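Local coordinates for protein glycosyl hydrolase BlGH5_18 (PDB 7LQX) that probably hydrolyses glycosidic bonds of N-glycan core structures, as a retaining family 5 glycoside hydrolase with a (beta/alpha)8 barrel, at residues V65-P70 against V105-L110; G126-D131 against N162-F167. All blocks are in the same frame, centred on the assembly; numbering follows the deposited sequence.

Contact 1 (V65-P70 against V105-L110); sequences VFPVWP and VFQGHL
Phe106 turns the edge of its ring onto a face of Trp69, a T-shaped pair with centroids 4.8 Å apart and planes at 64°. The touching atom is Phe106 CD1, 3.4 Å from Trp69 CE2 and over the centre of the indole; Leu141 of helix 132-149 packs against both rings. A second apolar patch lies where Phe66 CD1 meets Leu110 CD2 at 4.0 Å.

Between these patches runs Gln107. Its chain bends at chi2 (66°), which brings the amide to the edge of the Phe66 ring, nearly perpendicular to it, and lets NE2 donate to Pro67 O (2.9 Å) in the carbonyl plane. NE2 also donates to Asp104 O, while OE1 accepts from Asn162 N. Trp69 N donates to Gln107 O (2.8 Å, 170° at the hydrogen). A water accepts from Gln107 N (2.8 Å) and donates to Val105 O and, weakly, to Pro67 O.

The peptide bond between Gln107 and Gly108 is cis. With both ends of its side-chain amide bonded and its backbone N and O engaged, buried Gln107 is fixed in rotation and ties together the loops after 62-65 and 100-104, neighbouring parallel strands 2 and 3 of the (beta/alpha)8 barrel.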
loop_
_atom_site.group_PDB
_atom_site.type_symbol
_atom_site.label_atom_id
_atom_site.label_comp_id
_atom_site.label_asym_id
_atom_site.label_seq_id
_atom_site.Cartn_x
_atom_site.Cartn_y
_atom_site.Cartn_z
ATOM N N VAL A 65 17.384 5.167 -10.374
ATOM C CA VAL A 65 15.944 5.233 -10.568
ATOM C C VAL A 65 15.225 4.226 -9.690
ATOM O O VAL A 65 15.763 3.174 -9.329
ATOM C CB VAL A 65 15.545 5.073 -12.050
ATOM C CG1 VAL A 65 16.287 6.095 -12.899
ATOM C CG2 VAL A 65 15.834 3.664 -12.526
ATOM N N PHE A 66 13.976 4.560 -9.378
ATOM C CA PHE A 66 13.202 3.928 -8.319
ATOM C C PHE A 66 11.799 3.524 -8.748
ATOM O O PHE A 66 10.853 4.306 -8.601
ATOM C CB PHE A 66 13.075 4.890 -7.131
ATOM C CG PHE A 66 14.385 5.403 -6.614
ATOM C CD1 PHE A 66 15.036 4.728 -5.605
ATOM C CD2 PHE A 66 14.964 6.542 -7.134
ATOM C CE1 PHE A 66 16.241 5.181 -5.115
ATOM C CE2 PHE A 66 16.178 7.009 -6.646
ATOM C CZ PHE A 66 16.812 6.327 -5.634
ATOM N N PRO A 67 11.613 2.291 -9.221
ATOM C CA PRO A 67 10.254 1.746 -9.338
ATOM C C PRO A 67 9.645 1.533 -7.958
ATOM O O PRO A 67 10.331 1.542 -6.933
ATOM C CB PRO A 67 10.463 0.418 -10.073
ATOM C CG PRO A 67 11.861 0.024 -9.728
ATOM C CD PRO A 67 12.636 1.305 -9.623
ATOM N N VAL A 68 8.326 1.343 -7.937
ATOM C CA VAL A 68 7.559 1.223 -6.696
ATOM C C VAL A 68 6.972 -0.182 -6.590
ATOM O O VAL A 68 6.313 -0.668 -7.516
ATOM C CB VAL A 68 6.491 2.325 -6.606
ATOM C CG1 VAL A 68 5.530 2.091 -5.452
ATOM C CG2 VAL A 68 7.176 3.667 -6.468
ATOM N N TRP A 69 7.214 -0.829 -5.448
ATOM C CA TRP A 69 7.005 -2.271 -5.322
ATOM C C TRP A 69 5.554 -2.691 -5.471
ATOM O O TRP A 69 5.291 -3.670 -6.190
ATOM C CB TRP A 69 7.595 -2.725 -3.983
ATOM C CG TRP A 69 7.722 -4.194 -3.770
ATOM C CD1 TRP A 69 7.475 -5.196 -4.665
ATOM C CD2 TRP A 69 8.115 -4.823 -2.554
ATOM N NE1 TRP A 69 7.717 -6.421 -4.077
ATOM C CE2 TRP A 69 8.109 -6.212 -2.778
ATOM C CE3 TRP A 69 8.508 -4.342 -1.299
ATOM C CZ2 TRP A 69 8.468 -7.126 -1.788
ATOM C CZ3 TRP A 69 8.864 -5.251 -0.323
ATOM C CH2 TRP A 69 8.841 -6.627 -0.574
ATOM N N PRO A 70 4.577 -2.032 -4.836
ATOM C CA PRO A 70 3.177 -2.451 -5.023
ATOM C C PRO A 70 2.691 -2.357 -6.453
ATOM O O PRO A 70 1.657 -2.954 -6.766
ATOM C CB PRO A 70 2.379 -1.527 -4.086
ATOM C CG PRO A 70 3.354 -0.484 -3.602
ATOM C CD PRO A 70 4.734 -1.052 -3.746
ATOM N N VAL A 105 15.541 -2.076 -6.714
ATOM C CA VAL A 105 14.432 -2.975 -7.035
ATOM C C VAL A 105 13.218 -2.741 -6.137
ATOM O O VAL A 105 12.097 -2.626 -6.643
ATOM C CB VAL A 105 14.845 -4.457 -7.035
ATOM C CG1 VAL A 105 13.625 -5.338 -7.349
ATOM C CG2 VAL A 105 15.956 -4.699 -8.033
ATOM N N PHE A 106 13.404 -2.718 -4.803
ATOM C CA PHE A 106 12.290 -2.757 -3.846
ATOM C C PHE A 106 12.146 -1.444 -3.083
ATOM O O PHE A 106 12.843 -1.217 -2.090
ATOM C CB PHE A 106 12.460 -3.894 -2.829
ATOM C CG PHE A 106 12.480 -5.266 -3.436
ATOM C CD1 PHE A 106 11.314 -5.860 -3.881
ATOM C CD2 PHE A 106 13.672 -5.972 -3.550
ATOM C CE1 PHE A 106 11.341 -7.131 -4.439
ATOM C CE2 PHE A 106 13.697 -7.239 -4.109
ATOM C CZ PHE A 106 12.540 -7.812 -4.560
ATOM N N GLN A 107 11.199 -0.613 -3.516
ATOM C CA GLN A 107 10.758 0.562 -2.760
ATOM C C GLN A 107 9.291 0.313 -2.429
ATOM O O GLN A 107 8.439 0.491 -3.300
ATOM C CB GLN A 107 10.922 1.855 -3.557
ATOM C CG GLN A 107 12.356 2.355 -3.627
ATOM C CD GLN A 107 13.256 1.428 -4.410
ATOM O OE1 GLN A 107 14.222 0.885 -3.874
ATOM N NE2 GLN A 107 12.952 1.248 -5.684
ATOM N N GLY A 108 8.969 -0.093 -1.196
ATOM C CA GLY A 108 9.872 -0.106 -0.065
ATOM C C GLY A 108 9.709 1.168 0.726
ATOM O O GLY A 108 8.652 1.421 1.303
ATOM N N HIS A 109 10.729 2.019 0.709
ATOM C CA HIS A 109 10.699 3.252 1.480
ATOM C C HIS A 109 11.279 4.395 0.663
ATOM O O HIS A 109 12.400 4.290 0.156
ATOM C CB HIS A 109 11.505 3.133 2.777
ATOM C CG HIS A 109 11.373 4.332 3.650
ATOM N ND1 HIS A 109 10.254 4.554 4.421
ATOM C CD2 HIS A 109 12.173 5.410 3.824
ATOM C CE1 HIS A 109 10.389 5.698 5.063
ATOM N NE2 HIS A 109 11.541 6.242 4.716
ATOM N N LEU A 110 10.519 5.482 0.550
ATOM C CA LEU A 110 10.977 6.707 -0.099
ATOM C C LEU A 110 10.480 7.934 0.649
ATOM O O LEU A 110 9.272 8.160 0.755
ATOM C CB LEU A 110 10.475 6.764 -1.544
ATOM C CG LEU A 110 11.070 5.742 -2.503
ATOM C CD1 LEU A 110 10.177 5.551 -3.716
ATOM C CD2 LEU A 110 12.458 6.171 -2.940
HETATM O O HOH W 1 10.011 -1.140 -6.027
#

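Contact 2 (G126-D131 against N162-F167); sequences GNMFED and NELNQF. With EDO (1,2-ethanediol), chain D.
Met128, a selenomethionine, and Phe129 reach Leu164 and Phe167 through contrasting torsions. In Met128, CG lies between the backbone N and the carbonyl carbon (chi1 78°), and a bend at chi3 (-69°) swings CE round to the tip of Leu164, 4.1 Å from its CD1. The selenium sits obliquely to the Phe167 ring, 4.9 Å from the centroid, a Met-aromatic contact made with SE in place of sulfur.

Phe129 has CG anti to its carbonyl carbon; the two phenylalanine side chains cross at about a right angle, Phe129 CE2 meeting Phe167 CB at 4.1 Å. Phe129 CZ is 3.5 Å from Leu164 O, which lies in the ring plane and also accepts the 3-10 bond from Phe167 N. Met128 CG lies 3.7 Å above the Phe129 ring plane, over its centre. An Asx turn, Phe129 N to Asn127 OD1 (2.9 Å), holds the loop that presents them.

At the other end of 162-167, Asn162 ND2 donates to O1 of a 1,2-ethanediol (2.9 Å), with Glu163 OE2 also 2.9 Å from that O1. Asn162-Glu163 is consistent with the Asn-Glu pair of clan GH-A, Glu163 probably the acid/base.

The 126-131 loop leads into helix 132-149, residues 162-167 follow strand 155-159, and helix 180-191 packs Ile183 on Phe129 and Trp186 on Leu164.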
loop_
_atom_site.group_PDB
_atom_site.type_symbol
_atom_site.label_atom_id
_atom_site.label_comp_id
_atom_site.label_asym_id
_atom_site.label_seq_id
_atom_site.Cartn_x
_atom_site.Cartn_y
_atom_site.Cartn_z
ATOM N N GLY A 126 3.651 -9.664 6.759
ATOM C CA GLY A 126 4.706 -10.619 6.505
ATOM C C GLY A 126 6.060 -10.010 6.778
ATOM O O GLY A 126 6.185 -8.817 7.054
ATOM N N ASN A 127 7.068 -10.849 6.674
ATOM C CA ASN A 127 8.443 -10.461 6.965
ATOM C C ASN A 127 9.249 -10.689 5.698
ATOM O O ASN A 127 9.476 -11.836 5.302
ATOM C CB ASN A 127 8.962 -11.280 8.140
ATOM C CG ASN A 127 10.319 -10.827 8.595
ATOM O OD1 ASN A 127 11.214 -10.600 7.784
ATOM N ND2 ASN A 127 10.487 -10.700 9.906
HETATM N N MSE A 128 9.670 -9.598 5.060
HETATM C CA MSE A 128 10.325 -9.699 3.760
HETATM C C MSE A 128 11.710 -10.302 3.847
HETATM O O MSE A 128 12.267 -10.705 2.831
HETATM C CB MSE A 128 10.408 -8.316 3.090
HETATM C CG MSE A 128 11.506 -7.409 3.614
HETATM SE SE MSE A 128 11.568 -5.692 2.747
HETATM C CE MSE A 128 12.170 -6.220 0.975
ATOM N N PHE A 129 12.266 -10.355 5.056
ATOM C CA PHE A 129 13.590 -10.929 5.246
ATOM C C PHE A 129 13.551 -12.405 5.601
ATOM O O PHE A 129 14.496 -13.124 5.271
ATOM C CB PHE A 129 14.334 -10.180 6.356
ATOM C CG PHE A 129 14.345 -8.693 6.169
ATOM C CD1 PHE A 129 15.009 -8.128 5.092
ATOM C CD2 PHE A 129 13.680 -7.857 7.044
ATOM C CE1 PHE A 129 15.014 -6.768 4.891
ATOM C CE2 PHE A 129 13.682 -6.479 6.843
ATOM C CZ PHE A 129 14.349 -5.938 5.769
ATOM N N GLU A 130 12.485 -12.871 6.262
ATOM C CA GLU A 130 12.447 -14.184 6.887
ATOM C C GLU A 130 11.471 -15.160 6.249
ATOM O O GLU A 130 11.695 -16.368 6.327
ATOM C CB GLU A 130 12.051 -14.061 8.367
ATOM C CG GLU A 130 12.960 -13.183 9.217
ATOM C CD GLU A 130 14.044 -13.958 9.935
ATOM O OE1 GLU A 130 13.976 -15.209 9.955
ATOM O OE2 GLU A 130 14.980 -13.321 10.472
ATOM N N ASP A 131 10.386 -14.690 5.652
ATOM C CA ASP A 131 9.358 -15.600 5.164
ATOM C C ASP A 131 9.791 -16.201 3.834
ATOM O O ASP A 131 10.052 -15.463 2.877
ATOM C CB ASP A 131 8.049 -14.844 4.933
ATOM C CG ASP A 131 7.420 -14.328 6.210
ATOM O OD1 ASP A 131 7.893 -14.669 7.313
ATOM O OD2 ASP A 131 6.423 -13.574 6.094
ATOM N N ASN A 162 16.034 0.680 -1.649
ATOM C CA ASN A 162 16.523 1.845 -0.925
ATOM C C ASN A 162 16.355 1.661 0.578
ATOM O O ASN A 162 15.227 1.572 1.064
ATOM C CB ASN A 162 15.735 3.065 -1.380
ATOM C CG ASN A 162 16.223 4.323 -0.748
ATOM O OD1 ASN A 162 17.404 4.642 -0.834
ATOM N ND2 ASN A 162 15.333 5.041 -0.075
ATOM N N GLU A 163 17.459 1.646 1.327
ATOM C CA GLU A 163 17.407 1.724 2.792
ATOM C C GLU A 163 16.461 0.690 3.393
ATOM O O GLU A 163 15.697 0.974 4.315
ATOM C CB GLU A 163 17.035 3.140 3.243
ATOM C CG GLU A 163 18.015 4.179 2.733
ATOM C CD GLU A 163 17.655 5.606 3.037
ATOM O OE1 GLU A 163 16.643 5.848 3.730
ATOM O OE2 GLU A 163 18.398 6.491 2.559
ATOM N N LEU A 164 16.537 -0.542 2.896
ATOM C CA LEU A 164 15.576 -1.549 3.332
ATOM C C LEU A 164 15.749 -1.908 4.801
ATOM O O LEU A 164 14.812 -2.440 5.416
ATOM C CB LEU A 164 15.695 -2.782 2.443
ATOM C CG LEU A 164 15.114 -2.649 1.027
ATOM C CD1 LEU A 164 15.421 -3.914 0.231
ATOM C CD2 LEU A 164 13.625 -2.349 1.072
ATOM N N ASN A 165 16.909 -1.614 5.383
ATOM C CA ASN A 165 17.107 -1.880 6.799
ATOM C C ASN A 165 16.125 -1.114 7.674
ATOM O O ASN A 165 15.933 -1.488 8.835
ATOM C CB ASN A 165 18.550 -1.561 7.196
ATOM C CG ASN A 165 18.874 -0.085 7.090
ATOM O OD1 ASN A 165 18.704 0.523 6.035
ATOM N ND2 ASN A 165 19.359 0.497 8.180
ATOM N N GLN A 166 15.500 -0.052 7.154
ATOM C CA GLN A 166 14.552 0.706 7.967
ATOM C C GLN A 166 13.314 -0.109 8.324
ATOM O O GLN A 166 12.594 0.265 9.255
ATOM C CB GLN A 166 14.170 2.018 7.279
ATOM C CG GLN A 166 13.257 1.869 6.065
ATOM C CD GLN A 166 11.795 2.151 6.367
ATOM O OE1 GLN A 166 11.467 3.096 7.080
ATOM N NE2 GLN A 166 10.913 1.324 5.820
ATOM N N PHE A 167 13.065 -1.213 7.622
ATOM C CA PHE A 167 11.969 -2.106 7.985
ATOM C C PHE A 167 12.320 -3.073 9.113
ATOM O O PHE A 167 11.421 -3.722 9.653
ATOM C CB PHE A 167 11.549 -2.952 6.784
ATOM C CG PHE A 167 10.789 -2.198 5.737
ATOM C CD1 PHE A 167 9.464 -1.823 5.939
ATOM C CD2 PHE A 167 11.394 -1.869 4.532
ATOM C CE1 PHE A 167 8.772 -1.125 4.965
ATOM C CE2 PHE A 167 10.700 -1.184 3.558
ATOM C CZ PHE A 167 9.389 -0.809 3.779
HETATM C C1 EDO D . 16.214 8.799 0.167
HETATM O O1 EDO D . 16.770 7.507 0.417
HETATM C C2 EDO D . 14.732 8.626 -0.151
HETATM O O2 EDO D . 14.103 7.978 0.967
#

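Overall arrangement
Both contacts lie on the same side of the chain's centre, their own centres 12 Å apart, and they come in series along the sequence. Contact 1 joins the loops after the neighbouring parallel strands 62-65 and 100-104; contact 2 brings in the loop after the next strand, 155-159. They meet through Asn162, whose ND2 probably donates to His109 O. Glu163, after the fourth barrel strand, and Glu276, on the seventh, are consistent with the acid/base and nucleophile of clan GH-A. The 1,2-ethanediol, probably from the crystallisation liquor, is hydrogen-bonded to Asn162 and Glu276 in what is probably the active-site pocket. The contacts thus lie beside it, linking the loops after strands two, three and four.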